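Local coordinates for alpha-glucosidase (Bacteroides thetaiotaomicron, PDB 5XFM), which probably hydrolyses both beta-L-arabinopyranosides and alpha-galactosides, as a calcium-binding member of glycoside hydrolase family 97, at residues L68-H73 / C101-E106; S160-G165 / A239-G244; W166-P171 / W368-Q373; E469-T474 / D512-A517; A582-K587 / I632-G637. The protein carries 1 engineered substitution. All blocks are in the same frame, centred on the assembly; numbering follows the deposited sequence.

Interaction 1: residues L68-H73 / C101-E106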
# COMPACT_ATOMS: atom_id res chain seq x y z
N LEU A 68 -21.18 15.47 -24.09
CA LEU A 68 -19.95 15.47 -24.86
C LEU A 68 -20.12 14.76 -26.19
O LEU A 68 -21.03 13.94 -26.36
CB LEU A 68 -18.80 14.82 -24.06
CG LEU A 68 -18.02 15.61 -22.99
CD1 LEU A 68 -18.87 16.62 -22.24
CD2 LEU A 68 -17.35 14.65 -22.01
N LYS A 69 -19.24 15.07 -27.14
CA LYS A 69 -19.19 14.34 -28.39
C LYS A 69 -17.89 13.56 -28.43
O LYS A 69 -16.86 14.04 -27.94
CB LYS A 69 -19.26 15.28 -29.60
CG LYS A 69 -20.39 16.29 -29.57
CD LYS A 69 -20.21 17.33 -30.67
CE LYS A 69 -21.39 18.28 -30.73
NZ LYS A 69 -22.64 17.59 -31.18
N LEU A 70 -17.94 12.35 -28.96
CA LEU A 70 -16.75 11.58 -29.25
C LEU A 70 -16.39 11.87 -30.70
O LEU A 70 -16.97 11.29 -31.62
CB LEU A 70 -16.99 10.08 -29.03
CG LEU A 70 -15.83 9.12 -29.28
CD1 LEU A 70 -14.73 9.33 -28.26
CD2 LEU A 70 -16.30 7.68 -29.27
N THR A 71 -15.43 12.77 -30.90
CA THR A 71 -15.06 13.22 -32.24
C THR A 71 -14.23 12.19 -33.01
O THR A 71 -14.20 12.19 -34.24
CB THR A 71 -14.30 14.55 -32.18
OG1 THR A 71 -13.17 14.41 -31.30
CG2 THR A 71 -15.19 15.65 -31.64
N GLY A 72 -13.52 11.34 -32.28
CA GLY A 72 -12.72 10.31 -32.90
C GLY A 72 -11.98 9.48 -31.87
O GLY A 72 -11.91 9.86 -30.71
N HIS A 73 -11.40 8.37 -32.31
CA HIS A 73 -10.65 7.52 -31.40
C HIS A 73 -9.52 6.77 -32.10
O HIS A 73 -9.51 6.63 -33.32
CB HIS A 73 -11.59 6.54 -30.70
CG HIS A 73 -12.18 5.50 -31.61
ND1 HIS A 73 -11.59 4.27 -31.81
CD2 HIS A 73 -13.30 5.51 -32.36
CE1 HIS A 73 -12.33 3.57 -32.65
NE2 HIS A 73 -13.37 4.30 -33.00
N CYS A 101 -9.73 8.12 -26.61
CA CYS A 101 -10.97 8.78 -26.99
C CYS A 101 -10.81 10.30 -26.99
O CYS A 101 -10.31 10.89 -26.03
CB CYS A 101 -12.10 8.36 -26.04
SG CYS A 101 -12.48 6.60 -26.12
N HIS A 102 -11.25 10.92 -28.08
CA HIS A 102 -11.21 12.37 -28.20
C HIS A 102 -12.60 12.96 -28.03
O HIS A 102 -13.49 12.74 -28.86
CB HIS A 102 -10.61 12.79 -29.55
CG HIS A 102 -9.18 12.38 -29.72
ND1 HIS A 102 -8.81 11.15 -30.22
CD2 HIS A 102 -8.03 13.04 -29.47
CE1 HIS A 102 -7.49 11.07 -30.26
NE2 HIS A 102 -6.99 12.21 -29.81
N LEU A 103 -12.77 13.69 -26.94
CA LEU A 103 -14.07 14.25 -26.57
C LEU A 103 -14.11 15.76 -26.76
O LEU A 103 -13.09 16.44 -26.68
CB LEU A 103 -14.41 13.93 -25.11
CG LEU A 103 -14.35 12.47 -24.66
CD1 LEU A 103 -14.67 12.39 -23.17
CD2 LEU A 103 -15.31 11.64 -25.46
N GLU A 104 -15.31 16.27 -26.98
CA GLU A 104 -15.54 17.70 -27.16
C GLU A 104 -16.83 18.10 -26.45
O GLU A 104 -17.82 17.37 -26.51
CB GLU A 104 -15.60 18.04 -28.65
CG GLU A 104 -15.21 19.45 -29.01
CD GLU A 104 -15.08 19.64 -30.51
OE1 GLU A 104 -14.16 19.05 -31.12
OE2 GLU A 104 -15.89 20.40 -31.09
N ASN A 105 -16.83 19.24 -25.77
CA ASN A 105 -18.07 19.76 -25.19
C ASN A 105 -18.78 20.68 -26.18
O ASN A 105 -18.27 20.93 -27.26
CB ASN A 105 -17.83 20.48 -23.86
CG ASN A 105 -16.98 21.74 -23.99
OD1 ASN A 105 -16.63 22.17 -25.09
ND2 ASN A 105 -16.66 22.34 -22.85
N GLU A 106 -19.94 21.19 -25.77
CA GLU A 106 -20.78 21.99 -26.66
C GLU A 106 -20.10 23.28 -27.08
O GLU A 106 -20.41 23.84 -28.13
CB GLU A 106 -22.11 22.32 -25.98
CG GLU A 106 -23.07 21.14 -25.85
CD GLU A 106 -24.30 21.47 -25.01
OE1 GLU A 106 -24.15 22.17 -23.99
OE2 GLU A 106 -25.41 21.02 -25.38
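Lys69 and Glu104 form an antiparallel hydrogen-bonded pair, and Leu70 and Leu103 follow as a non-hydrogen-bonded pair; the axes of strand segments 69-73 and 101-104 come to 4.6 Å, their directions 140° apart. Lys69 N donates to Glu104 O, and Glu104 N returns a bond to Lys69 O. Further along, Thr71 N bonds to His102 O at 2.8 Å. The Thr71 hydroxyl grips the same oxygen, with OG1 at 3.0 Å from His102 O and well above the carbonyl plane. OG1 can do this because it sits between the backbone N and the carbonyl carbon (chi1 54°). CG2 stands anti to the carbonyl carbon and lies 3.8 Å from Glu104 CB. His102 N bonds to Gly72 O. The His102 ring turns its edge to that oxygen, and ND1 adds a weak bond to it. On the other face of the sheet the contact is apolar. Leu70 CD1 touches Cys101 CB at 3.6 Å and Leu103 CD2 at 3.7 Å. The second methyl of Leu103, CD1, meets Leu68 CD2 at 3.7 Å. Leu103 also packs on Val113 of the next strand and on Val32. Just past the pairing, Asn105 is held by Gln109 and by Asp63 O. This is the open end of a long beta hairpin, strands 69-83 and 91-104, at the margin of an antiparallel sheet in the galactose mutarotase-like N-terminal domain.

Interaction 2: residues S160-G165 / A239-G244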
# COMPACT_ATOMS: atom_id res chain seq x y z
N SER A 160 -11.45 9.56 7.50
CA SER A 160 -11.85 10.17 8.77
C SER A 160 -12.20 11.65 8.61
O SER A 160 -12.06 12.22 7.53
CB SER A 160 -10.74 10.02 9.82
OG SER A 160 -9.62 10.85 9.54
N ASP A 161 -12.69 12.26 9.69
CA ASP A 161 -12.77 13.71 9.75
C ASP A 161 -11.36 14.27 9.66
O ASP A 161 -10.39 13.53 9.83
CB ASP A 161 -13.44 14.20 11.05
CG ASP A 161 -14.87 13.71 11.20
OD1 ASP A 161 -15.64 13.82 10.22
OD2 ASP A 161 -15.21 13.23 12.30
N ALA A 162 -11.25 15.56 9.36
CA ALA A 162 -9.96 16.21 9.35
C ALA A 162 -9.64 16.76 10.73
O ALA A 162 -10.54 17.20 11.44
CB ALA A 162 -9.94 17.33 8.31
N MET A 163 -8.36 16.72 11.10
CA MET A 163 -7.84 17.34 12.33
C MET A 163 -8.37 16.68 13.62
O MET A 163 -8.53 17.36 14.63
CB MET A 163 -8.16 18.84 12.38
CG MET A 163 -7.96 19.60 11.06
SD MET A 163 -6.41 19.21 10.24
CE MET A 163 -5.19 19.69 11.46
N ILE A 164 -8.67 15.39 13.58
CA ILE A 164 -8.97 14.66 14.81
C ILE A 164 -7.82 13.70 15.09
O ILE A 164 -6.78 13.76 14.44
CB ILE A 164 -10.30 13.87 14.72
CG1 ILE A 164 -10.22 12.82 13.61
CG2 ILE A 164 -11.47 14.82 14.51
CD1 ILE A 164 -11.36 11.81 13.65
N GLY A 165 -7.99 12.84 16.09
CA GLY A 165 -6.95 11.88 16.45
C GLY A 165 -5.77 12.54 17.16
O GLY A 165 -5.85 13.69 17.58
N ALA A 239 -11.48 20.38 2.55
CA ALA A 239 -10.89 21.69 2.78
C ALA A 239 -10.24 21.80 4.16
O ALA A 239 -9.26 22.51 4.33
CB ALA A 239 -11.96 22.77 2.60
N GLU A 240 -10.79 21.08 5.13
CA GLU A 240 -10.29 21.16 6.49
C GLU A 240 -8.96 20.43 6.68
O GLU A 240 -8.35 20.55 7.74
CB GLU A 240 -11.32 20.59 7.48
CG GLU A 240 -12.60 21.41 7.59
CD GLU A 240 -13.59 21.09 6.48
OE1 GLU A 240 -13.31 20.19 5.66
OE2 GLU A 240 -14.66 21.74 6.43
N GLU A 241 -8.51 19.68 5.68
CA GLU A 241 -7.23 18.98 5.79
C GLU A 241 -6.06 19.97 5.82
O GLU A 241 -6.23 21.15 5.47
CB GLU A 241 -7.05 17.98 4.65
CG GLU A 241 -7.96 16.76 4.72
CD GLU A 241 -7.73 15.78 3.57
OE1 GLU A 241 -6.60 15.24 3.46
OE2 GLU A 241 -8.67 15.56 2.78
N ASN A 242 -4.89 19.52 6.26
CA ASN A 242 -3.70 20.37 6.37
C ASN A 242 -3.99 21.58 7.25
O ASN A 242 -3.46 22.68 7.02
CB ASN A 242 -3.24 20.82 4.98
CG ASN A 242 -1.79 21.24 4.95
OD1 ASN A 242 -0.96 20.72 5.70
ND2 ASN A 242 -1.46 22.20 4.08
N ASN A 243 -4.87 21.38 8.24
CA ASN A 243 -5.35 22.45 9.12
C ASN A 243 -5.99 23.62 8.37
O ASN A 243 -6.02 24.74 8.87
CB ASN A 243 -4.21 22.96 10.00
CG ASN A 243 -4.70 23.54 11.30
OD1 ASN A 243 -5.75 23.14 11.82
ND2 ASN A 243 -3.94 24.47 11.85
N GLY A 244 -6.51 23.36 7.17
CA GLY A 244 -7.14 24.40 6.38
C GLY A 244 -6.18 25.17 5.49
O GLY A 244 -6.57 26.17 4.88
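Met163 and Asn243 cross at about a right angle, with the thioether end of the methionine set against the asparagine. The Met163 chain is curled, bent at chi2 and chi3, and this brings sulfur and methyl over the backbone of 239-244. SD lies 3.3 Å from Asn243 N and 3.4 Å from Glu240 O. The methyl CE meets Asn243 at three places: OD1 at 3.5 Å, CA at 3.6 Å and CB at 3.7 Å from Met163 CE. Asn243 CG is anti to the backbone N, and its OD1, which Met163 CE only touches, accepts a hydrogen bond from Arg168 NH2. Beside the methionine, Ala162 points its CB at Glu240, 3.6 Å from Glu240 CB. The Glu240 carboxylate leads away. No hydrogen bond joins the segments, and they meet by van der Waals contact. Glu241 faces the other way and is bonded by the backbone N atoms of Met238 and Asp408. Lys409 reaches Ala239 O and Glu241 O. The contact joins two loops of the N-terminal domain, one between strands 153-156 and 178-182, the other between strands 231-235 and 251-253, and the second is tied to the chain just before helix 410-425.

Interaction 3: residues W166-P171 / W368-Q373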
# COMPACT_ATOMS: atom_id res chain seq x y z
N TRP A 166 -4.68 11.79 17.28
CA TRP A 166 -3.51 12.23 18.03
C TRP A 166 -2.92 13.54 17.50
O TRP A 166 -2.48 13.61 16.35
CB TRP A 166 -2.44 11.13 18.03
CG TRP A 166 -1.17 11.51 18.72
CD1 TRP A 166 0.05 11.73 18.15
CD2 TRP A 166 -0.99 11.71 20.14
NE1 TRP A 166 0.98 12.05 19.11
CE2 TRP A 166 0.37 12.05 20.34
CE3 TRP A 166 -1.84 11.64 21.24
CZ2 TRP A 166 0.89 12.31 21.61
CZ3 TRP A 166 -1.31 11.90 22.51
CH2 TRP A 166 0.04 12.23 22.68
N LYS A 167 -2.94 14.56 18.34
CA LYS A 167 -2.42 15.88 18.02
C LYS A 167 -2.96 16.46 16.70
O LYS A 167 -2.24 17.15 15.97
CB LYS A 167 -0.89 15.83 17.97
CG LYS A 167 -0.25 15.32 19.25
CD LYS A 167 -0.48 16.28 20.41
CE LYS A 167 0.16 15.77 21.69
NZ LYS A 167 -0.25 16.59 22.87
N ARG A 168 -4.24 16.18 16.42
CA ARG A 168 -4.91 16.69 15.22
C ARG A 168 -4.22 16.26 13.93
O ARG A 168 -4.23 16.98 12.94
CB ARG A 168 -4.99 18.23 15.28
CG ARG A 168 -5.75 18.79 16.49
CD ARG A 168 -5.67 20.32 16.56
NE ARG A 168 -6.06 21.02 15.34
CZ ARG A 168 -7.30 21.41 15.05
NH1 ARG A 168 -8.29 21.16 15.89
NH2 ARG A 168 -7.55 22.05 13.91
N THR A 169 -3.63 15.06 13.93
CA THR A 169 -2.88 14.57 12.78
C THR A 169 -3.67 13.79 11.72
O THR A 169 -3.11 13.41 10.69
CB THR A 169 -1.72 13.66 13.23
OG1 THR A 169 -2.22 12.66 14.12
CG2 THR A 169 -0.66 14.47 13.93
N LYS A 170 -4.96 13.55 11.95
CA LYS A 170 -5.78 12.88 10.95
C LYS A 170 -6.22 13.85 9.86
O LYS A 170 -6.35 15.05 10.11
CB LYS A 170 -6.98 12.18 11.62
CG LYS A 170 -6.63 10.75 12.05
CD LYS A 170 -7.72 10.05 12.83
CE LYS A 170 -7.22 8.67 13.27
NZ LYS A 170 -8.30 7.69 13.57
N PRO A 171 -6.48 13.34 8.64
CA PRO A 171 -6.45 11.93 8.21
C PRO A 171 -5.05 11.33 8.12
O PRO A 171 -4.09 12.04 7.81
CB PRO A 171 -7.09 11.97 6.81
CG PRO A 171 -7.81 13.30 6.74
CD PRO A 171 -6.95 14.22 7.56
N TRP A 368 1.00 22.44 10.46
CA TRP A 368 -0.40 22.07 10.27
C TRP A 368 -1.02 21.27 11.42
O TRP A 368 -2.23 21.01 11.41
CB TRP A 368 -0.57 21.29 8.96
CG TRP A 368 0.34 20.11 8.85
CD1 TRP A 368 0.10 18.85 9.31
CD2 TRP A 368 1.63 20.08 8.24
NE1 TRP A 368 1.16 18.03 9.03
CE2 TRP A 368 2.12 18.76 8.37
CE3 TRP A 368 2.43 21.03 7.59
CZ2 TRP A 368 3.36 18.37 7.87
CZ3 TRP A 368 3.66 20.64 7.10
CH2 TRP A 368 4.11 19.32 7.24
N ASN A 369 -0.22 20.88 12.41
CA ASN A 369 -0.72 20.11 13.53
C ASN A 369 -0.08 20.48 14.87
O ASN A 369 0.68 21.45 14.95
CB ASN A 369 -0.54 18.61 13.26
CG ASN A 369 0.93 18.21 13.09
OD1 ASN A 369 1.82 18.71 13.78
ND2 ASN A 369 1.17 17.29 12.17
N ASP A 370 -0.34 19.67 15.89
CA ASP A 370 0.15 19.94 17.25
C ASP A 370 1.20 18.93 17.73
O ASP A 370 1.33 18.69 18.92
CB ASP A 370 -1.00 19.95 18.26
CG ASP A 370 -1.93 21.12 18.06
OD1 ASP A 370 -1.47 22.22 17.69
OD2 ASP A 370 -3.15 20.94 18.29
N ILE A 371 1.94 18.35 16.79
CA ILE A 371 2.99 17.40 17.13
C ILE A 371 4.17 18.08 17.84
O ILE A 371 4.68 19.10 17.37
CB ILE A 371 3.48 16.67 15.87
CG1 ILE A 371 2.40 15.71 15.38
CG2 ILE A 371 4.78 15.92 16.13
CD1 ILE A 371 2.06 14.60 16.38
N GLU A 372 4.59 17.52 18.97
CA GLU A 372 5.78 18.01 19.69
C GLU A 372 6.95 17.06 19.54
O GLU A 372 8.10 17.48 19.55
CB GLU A 372 5.49 18.24 21.17
CG GLU A 372 4.79 19.59 21.40
CD GLU A 372 4.44 19.86 22.85
OE1 GLU A 372 4.87 20.91 23.38
OE2 GLU A 372 3.72 19.04 23.46
N GLN A 373 6.65 15.78 19.43
CA GLN A 373 7.69 14.77 19.24
C GLN A 373 8.69 15.08 18.08
O GLN A 373 8.33 15.32 16.93
CB GLN A 373 7.05 13.39 19.11
CG GLN A 373 5.54 13.31 19.07
CD GLN A 373 5.15 11.90 18.66
OE1 GLN A 373 5.73 10.89 19.12
NE2 GLN A 373 4.08 11.82 17.92
O HOH W 1 -0.85 15.74 10.44
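Lys167 lays the aliphatic part of its side chain over Ile371 and the Asp370 carbonyl. Its CB is 3.6 Å from Ile371 CD1, and its CD is 3.4 Å from Asp370 O. CG also covers one face of the Trp166 ring, offset toward the rim. Ile371 is the apolar centre of the contact. Its CG1 meets Thr169 CG2 at 3.6 Å, the two side chains crossing at about a right angle. Its CD1 comes obliquely to the Trp166 indole, 3.9 Å from Trp166 CD1. One direct backbone bond ties the segments: Asp370 N donates to Lys167 O at 3.2 Å. The N-H points nearly straight at the oxygen (164°), while the donor is tilted from the carbonyl plane. Next to it, Asp370 OD2 touches Arg168 CD. Arg168 NE and Asp370 OD2, 4.1 Å apart, are opposite charges beyond a salt bridge. Asn369 sets CG between the backbone N and the carbonyl carbon (chi1 61°), and its OD1 takes the N-H of Ile371 in an Asx turn. Its ND2 donates to a water at 3.1 Å that also lies beside Thr169 O. The contact links a loop of the N-terminal domain to the loop after strand 357-363 of the catalytic barrel, with calcium about 8 Å from the Thr169 side chain. It is probably held mainly by apolar overlap, one backbone bond and a water, and the nearby opposite charges may add a weaker attraction.

Interaction 4: residues E469-T474 / D512-A517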
# COMPACT_ATOMS: atom_id res chain seq x y z
N GLU A 469 -8.36 -8.33 16.72
CA GLU A 469 -8.70 -8.19 15.30
C GLU A 469 -7.53 -8.48 14.37
O GLU A 469 -7.68 -8.44 13.15
CB GLU A 469 -9.20 -6.76 15.03
CG GLU A 469 -10.48 -6.38 15.73
CD GLU A 469 -11.70 -6.95 15.04
OE1 GLU A 469 -11.97 -6.52 13.90
OE2 GLU A 469 -12.38 -7.82 15.62
N GLU A 470 -6.37 -8.80 14.95
CA GLU A 470 -5.15 -8.96 14.16
C GLU A 470 -5.30 -9.90 12.97
O GLU A 470 -4.93 -9.55 11.83
CB GLU A 470 -4.00 -9.47 15.03
CG GLU A 470 -2.74 -9.70 14.22
CD GLU A 470 -1.63 -10.38 15.00
OE1 GLU A 470 -1.92 -10.97 16.07
OE2 GLU A 470 -0.47 -10.32 14.54
N ALA A 471 -5.85 -11.08 13.21
CA ALA A 471 -5.96 -12.09 12.17
C ALA A 471 -6.84 -11.62 11.01
O ALA A 471 -6.50 -11.78 9.85
CB ALA A 471 -6.48 -13.40 12.75
N PHE A 472 -7.97 -11.00 11.36
CA PHE A 472 -8.90 -10.44 10.39
C PHE A 472 -8.22 -9.45 9.41
O PHE A 472 -8.29 -9.61 8.18
CB PHE A 472 -10.06 -9.77 11.16
CG PHE A 472 -11.03 -9.01 10.31
CD1 PHE A 472 -11.90 -9.67 9.46
CD2 PHE A 472 -11.12 -7.63 10.42
CE1 PHE A 472 -12.81 -8.96 8.69
CE2 PHE A 472 -12.03 -6.91 9.67
CZ PHE A 472 -12.87 -7.58 8.80
N ASN A 473 -7.53 -8.46 9.97
CA ASN A 473 -6.84 -7.46 9.16
C ASN A 473 -5.68 -8.05 8.36
O ASN A 473 -5.46 -7.67 7.19
CB ASN A 473 -6.34 -6.32 10.05
CG ASN A 473 -7.48 -5.50 10.64
OD1 ASN A 473 -7.58 -5.33 11.86
ND2 ASN A 473 -8.34 -4.98 9.77
N THR A 474 -4.95 -8.98 8.97
CA THR A 474 -3.91 -9.73 8.26
C THR A 474 -4.50 -10.48 7.06
O THR A 474 -3.86 -10.62 6.02
CB THR A 474 -3.19 -10.73 9.19
OG1 THR A 474 -2.62 -10.01 10.29
CG2 THR A 474 -2.09 -11.47 8.46
N ASP A 512 2.88 -18.07 17.31
CA ASP A 512 4.20 -17.71 16.82
C ASP A 512 4.31 -17.98 15.33
O ASP A 512 4.84 -17.16 14.58
CB ASP A 512 5.29 -18.48 17.57
CG ASP A 512 5.35 -18.13 19.05
OD1 ASP A 512 4.59 -17.24 19.48
OD2 ASP A 512 6.16 -18.74 19.77
N VAL A 513 3.78 -19.12 14.89
CA VAL A 513 3.88 -19.49 13.48
C VAL A 513 3.03 -18.54 12.64
O VAL A 513 3.40 -18.20 11.52
CB VAL A 513 3.47 -20.96 13.25
CG1 VAL A 513 3.49 -21.28 11.77
CG2 VAL A 513 4.44 -21.88 13.97
N PHE A 514 1.89 -18.11 13.18
CA PHE A 514 1.12 -17.02 12.58
C PHE A 514 2.01 -15.81 12.30
O PHE A 514 2.04 -15.27 11.20
CB PHE A 514 -0.06 -16.62 13.48
CG PHE A 514 -0.89 -15.48 12.94
CD1 PHE A 514 -0.46 -14.16 13.07
CD2 PHE A 514 -2.11 -15.72 12.34
CE1 PHE A 514 -1.22 -13.12 12.57
CE2 PHE A 514 -2.88 -14.68 11.84
CZ PHE A 514 -2.44 -13.38 11.96
N GLN A 515 2.73 -15.39 13.34
CA GLN A 515 3.62 -14.24 13.24
C GLN A 515 4.71 -14.42 12.20
O GLN A 515 5.04 -13.47 11.48
CB GLN A 515 4.25 -13.93 14.60
CG GLN A 515 3.24 -13.53 15.66
CD GLN A 515 2.56 -12.22 15.31
OE1 GLN A 515 3.21 -11.25 14.91
NE2 GLN A 515 1.24 -12.18 15.45
N LEU A 516 5.32 -15.60 12.17
CA LEU A 516 6.36 -15.92 11.20
C LEU A 516 5.79 -15.85 9.77
O LEU A 516 6.39 -15.26 8.87
CB LEU A 516 6.96 -17.30 11.50
CG LEU A 516 7.59 -17.50 12.90
CD1 LEU A 516 8.24 -18.87 13.03
CD2 LEU A 516 8.59 -16.41 13.27
N ALA A 517 4.60 -16.44 9.59
CA ALA A 517 3.88 -16.41 8.33
C ALA A 517 3.62 -14.98 7.88
O ALA A 517 3.61 -14.67 6.68
CB ALA A 517 2.57 -17.17 8.45
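Glu470 and Ala471 meet Phe514 and Gln515 in a buried contact between two helices of the catalytic domain, made mainly by side chains. The axes of the short segments 470-474 and 512-517 stay 12.2 Å apart and run 26° from parallel. Phe514 makes most of the apolar contact. Its CG is anti to the backbone N (chi1 178°), on the way to 470-474, and the ring lies beyond it. There CZ lies 3.8 Å from Ala471 CA, and CE2 lies 3.9 Å from Ala471 CB. Thr474 reaches it tip to tip, with OG1 near the ring plane at the edge. Glu470 also comes tip to tip, its OE2 3.5 Å from Phe514 CE1. Beside the ring runs the polar bridge. Gln515 NE2 donates to Glu470 OE2 at 2.7 Å, on the syn side of the carboxylate. Thr510 OG1 completes the group, bonded to Glu470 OE1 and to Gln515 NE2, while Gln515 OE1 takes the N-H of Leu493. An alanine in place of Glu470 would take away the carboxylate that both Gln515 NE2 and Thr510 OG1 bond, would probably leave them only each other within this group, and would probably open a gap beside the phenyl ring. Glu470 O takes the N-H of Thr474 and also its hydroxyl, and the hydroxyl bond probably helps to fix OG1 at the ring edge. The C-terminal domain packs against both helices: Phe514 and Thr474 both touch Val583 of strand 577-584, and Val513 touches strand 615-621. Leu516 turns instead to helix 541-549.

Interaction 5: residues A582-K587 / I632-G637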
# COMPACT_ATOMS: atom_id res chain seq x y z
N ALA A 582 0.50 -19.24 5.15
CA ALA A 582 -0.95 -19.24 5.29
C ALA A 582 -1.36 -18.92 6.71
O ALA A 582 -0.70 -19.35 7.66
CB ALA A 582 -1.53 -20.57 4.85
N VAL A 583 -2.44 -18.15 6.87
CA VAL A 583 -3.03 -17.96 8.20
C VAL A 583 -4.55 -18.04 8.17
O VAL A 583 -5.19 -17.81 7.12
CB VAL A 583 -2.63 -16.61 8.85
CG1 VAL A 583 -1.12 -16.50 9.05
CG2 VAL A 583 -3.17 -15.44 8.03
N ASN A 584 -5.11 -18.33 9.34
CA ASN A 584 -6.55 -18.53 9.49
C ASN A 584 -7.19 -17.60 10.54
O ASN A 584 -6.86 -17.68 11.73
CB ASN A 584 -6.84 -19.99 9.86
CG ASN A 584 -8.31 -20.24 10.16
OD1 ASN A 584 -9.21 -19.55 9.66
ND2 ASN A 584 -8.57 -21.25 10.99
N ALA A 585 -8.12 -16.76 10.10
CA ALA A 585 -8.82 -15.86 11.01
C ALA A 585 -10.21 -16.37 11.37
O ALA A 585 -10.96 -15.69 12.06
CB ALA A 585 -8.92 -14.46 10.40
N GLY A 586 -10.56 -17.56 10.88
CA GLY A 586 -11.84 -18.14 11.24
C GLY A 586 -11.81 -18.63 12.67
O GLY A 586 -10.75 -18.63 13.30
N LYS A 587 -12.95 -19.05 13.20
CA LYS A 587 -12.97 -19.64 14.54
C LYS A 587 -13.08 -21.16 14.50
O LYS A 587 -12.92 -21.83 15.52
CB LYS A 587 -14.08 -19.02 15.40
CG LYS A 587 -13.53 -17.93 16.32
CD LYS A 587 -14.53 -16.85 16.66
CE LYS A 587 -13.86 -15.48 16.76
NZ LYS A 587 -12.77 -15.26 15.74
N ILE A 632 -5.20 -25.81 9.71
CA ILE A 632 -4.74 -24.63 10.43
C ILE A 632 -5.74 -24.24 11.52
O ILE A 632 -6.89 -23.91 11.23
CB ILE A 632 -4.53 -23.43 9.48
CG1 ILE A 632 -3.70 -23.85 8.26
CG2 ILE A 632 -3.88 -22.27 10.22
CD1 ILE A 632 -3.74 -22.85 7.11
N ARG A 633 -5.29 -24.29 12.77
CA ARG A 633 -6.09 -23.87 13.91
C ARG A 633 -6.45 -22.39 13.80
O ARG A 633 -5.76 -21.63 13.11
CB ARG A 633 -5.34 -24.15 15.22
CG ARG A 633 -4.25 -23.15 15.57
CD ARG A 633 -3.57 -23.55 16.87
NE ARG A 633 -4.33 -23.15 18.05
CZ ARG A 633 -4.24 -23.74 19.24
NH1 ARG A 633 -3.42 -24.77 19.40
NH2 ARG A 633 -4.97 -23.31 20.26
N PRO A 634 -7.56 -21.98 14.43
CA PRO A 634 -7.92 -20.56 14.51
C PRO A 634 -6.81 -19.71 15.13
O PRO A 634 -6.15 -20.17 16.07
CB PRO A 634 -9.17 -20.57 15.40
CG PRO A 634 -9.75 -21.94 15.21
CD PRO A 634 -8.55 -22.83 15.11
N GLN A 635 -6.61 -18.51 14.59
CA GLN A 635 -5.55 -17.60 15.02
C GLN A 635 -4.17 -18.21 14.78
O GLN A 635 -3.17 -17.79 15.38
CB GLN A 635 -5.71 -17.22 16.50
CG GLN A 635 -7.12 -16.76 16.87
CD GLN A 635 -7.48 -15.43 16.23
OE1 GLN A 635 -6.70 -14.49 16.25
NE2 GLN A 635 -8.66 -15.37 15.62
N GLY A 636 -4.11 -19.21 13.90
CA GLY A 636 -2.87 -19.89 13.62
C GLY A 636 -2.40 -19.75 12.18
O GLY A 636 -3.05 -19.10 11.35
N GLY A 637 -1.26 -20.39 11.89
CA GLY A 637 -0.64 -20.29 10.59
C GLY A 637 0.28 -21.46 10.26
O GLY A 637 0.56 -22.31 11.10
O HOH W 2 -10.50 -14.23 14.29
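Asn584 carries the contact with 632-637. Its CB rests 3.8 Å from Ile632 CG2. CG stands anti to the backbone N (chi1 175°). OD1 takes the N-H of Gly586 at 2.7 Å, closing an Asx turn within its own segment. ND2 donates to Ile632 O at 3.2 Å, from above the carbonyl plane, and also to Glu588 O. A leucine in its place would probably leave Ile632 O without this donor and free the Gly586 turn to shift. The backbone of Asn584 is gripped too: its N donates to Gly636 O, and its O receives Gln635 N, both at 3.0 Å. Past this pair, Pro634 CB touches Gly586 O and its CG touches Lys587 O. Ala582 CB meets Ile632 CD1 at 3.9 Å. Gly637 pairs closely with Val583 across the strands, and a CB there would clash with Ala582 O. One water receives a weak bond from Gln635 NE2 and donates to Ala585 O. Residues 633-636 form a type II beta turn that leads from strand 627-632 into strand 636-641. That strand then pairs antiparallel with 577-584 in the beta sheet of the C-terminal domain.

Overall arrangement
Interaction 1 lies at the far margin of the N-terminal domain, about 51 Å centre to centre from interaction 4, and is built largely on strand backbone bonds with an apolar face beneath. Interactions 2 and 3 form a pair with centres 10 Å apart. They share the loop 160-171, and Met163 N meets Lys170 O at 2.8 Å. Both are partly buried loop contacts with little direct hydrogen bonding, but only interaction 3 crosses from the N-terminal domain to the barrel. Interaction 4 is fully buried and combines an aromatic ring with a polar bridge. It rests on interaction 5, whose backbone and amide bonds join two strands of the C-terminal sheet at a turn.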